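Local coordinates for UL144 (Macacine herpesvirus 1, PDB 6NYP), which is a viral TNF-receptor-like glycoprotein that probably engages the immune inhibitory receptor BTLA, as HVEM does, at residues F[27-30]-F[31-34]. Sequence-based numbering, arbitrary orientation.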
loop_
_atom_site.group_PDB
_atom_site.type_symbol
_atom_site.label_atom_id
_atom_site.label_comp_id
_atom_site.label_asym_id
_atom_site.label_seq_id
_atom_site.Cartn_x
_atom_site.Cartn_y
_atom_site.Cartn_z
ATOM N N GLN F 27 10.528 6.914 2.746
ATOM C CA GLN F 27 10.484 5.937 3.867
ATOM C C GLN F 27 9.292 6.287 4.763
ATOM O O GLN F 27 9.000 7.497 4.900
ATOM C CB GLN F 27 11.769 5.981 4.701
ATOM C CG GLN F 27 13.065 6.084 3.906
ATOM C CD GLN F 27 14.220 5.443 4.637
ATOM O OE1 GLN F 27 15.021 4.720 4.049
ATOM N NE2 GLN F 27 14.295 5.679 5.939
ATOM N N CYS F 28 8.640 5.284 5.357
ATOM C CA CYS F 28 7.571 5.485 6.367
ATOM C C CYS F 28 8.219 5.916 7.689
ATOM O O CYS F 28 9.443 5.768 7.824
ATOM C CB CYS F 28 6.729 4.227 6.556
ATOM S SG CYS F 28 7.355 3.087 7.823
ATOM N N THR F 29 7.421 6.453 8.610
ATOM C CA THR F 29 7.763 6.610 10.048
ATOM C C THR F 29 6.747 5.796 10.848
ATOM O O THR F 29 5.885 5.156 10.224
ATOM C CB THR F 29 7.787 8.086 10.471
ATOM O OG1 THR F 29 6.450 8.577 10.593
ATOM C CG2 THR F 29 8.568 8.948 9.504
ATOM N N GLN F 30 6.823 5.838 12.173
ATOM C CA GLN F 30 5.880 5.106 13.054
ATOM C C GLN F 30 4.454 5.605 12.803
ATOM O O GLN F 30 3.514 4.817 13.004
ATOM C CB GLN F 30 6.285 5.294 14.512
ATOM C CG GLN F 30 5.535 4.376 15.458
ATOM C CD GLN F 30 5.893 4.637 16.896
ATOM O OE1 GLN F 30 6.728 5.481 17.208
ATOM N NE2 GLN F 30 5.260 3.892 17.785
ATOM N N TYR F 31 4.300 6.865 12.383
ATOM C CA TYR F 31 2.995 7.574 12.289
ATOM C C TYR F 31 2.589 7.839 10.832
ATOM O O TYR F 31 1.450 8.298 10.640
ATOM C CB TYR F 31 3.070 8.899 13.053
ATOM C CG TYR F 31 3.189 8.752 14.549
ATOM C CD1 TYR F 31 4.424 8.629 15.167
ATOM C CD2 TYR F 31 2.058 8.733 15.350
ATOM C CE1 TYR F 31 4.530 8.460 16.538
ATOM C CE2 TYR F 31 2.148 8.588 16.723
ATOM C CZ TYR F 31 3.389 8.458 17.321
ATOM O OH TYR F 31 3.486 8.310 18.675
ATOM N N THR F 32 3.466 7.585 9.854
ATOM C CA THR F 32 3.257 7.993 8.436
ATOM C C THR F 32 3.468 6.827 7.468
ATOM O O THR F 32 4.102 5.827 7.840
ATOM C CB THR F 32 4.188 9.137 8.018
ATOM O OG1 THR F 32 5.537 8.704 8.202
ATOM C CG2 THR F 32 3.905 10.412 8.781
ATOM N N SER F 33 2.954 7.011 6.253
ATOM C CA SER F 33 2.932 6.046 5.125
ATOM C C SER F 33 4.292 5.973 4.423
ATOM O O SER F 33 5.088 6.914 4.555
ATOM C CB SER F 33 1.856 6.455 4.159
ATOM O OG SER F 33 1.716 7.870 4.158
ATOM N N THR F 34 4.516 4.882 3.691
ATOM C CA THR F 34 5.592 4.718 2.682
ATOM C C THR F 34 5.127 5.378 1.381
ATOM O O THR F 34 3.933 5.242 1.072
ATOM C CB THR F 34 5.841 3.233 2.390
ATOM O OG1 THR F 34 5.926 2.500 3.617
ATOM C CG2 THR F 34 7.079 2.992 1.559
#
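Tyr31 meets the first half of the turn in two ways. Its backbone N donates to Thr29 OG1 at 3.3 Å, two residues back, which makes an ST turn. Its ring, meanwhile, runs out beside the extended side chain of Gln30, both pointing the same way. The amide and ring planes are turned 50° from each other, and Gln30 OE1 approaches Tyr31 CE1 obliquely at 3.8 Å, a loose packing contact at an exposed apex. At Thr32 the grip becomes reciprocal. Its OG1 and Thr29 OG1 are hydrogen-bonded at 2.6 Å. Each hydroxyl is brought there by a first torsion that sets it between its own backbone N and carbonyl carbon (chi1 75° for Thr29, 59° for Thr32), so that the two oxygens face each other on one side of the loop. Thr29 OG1 thus serves both the Tyr31 N-H and its threonine partner. The main chains of the two threonines are joined by a pair of weak bonds, Thr32 N to Thr29 O at 3.4 Å and Thr29 N to Thr32 O at 3.5 Å. Beyond this pair, Ser33 O receives a CA-H...O contact from Cys28 CA at 3.4 Å; Ser33 OG is hydrogen-bonded to the backbone of another protein's chain. Thr34 then lays OG1 against Cys28 CB at 3.5 Å, while bonding to Pro16 O, and its strand pairs antiparallel with a strand of that chain. Cys28 is anchored by its disulfide to Cys15. Gln30 and Tyr31 form a type I turn at the tip of the hairpin-like loop that links strands 22-26 and 34-38, set in a disulfide-braced cysteine-rich domain of the TNF receptor type and lying at the interface with the bound protein.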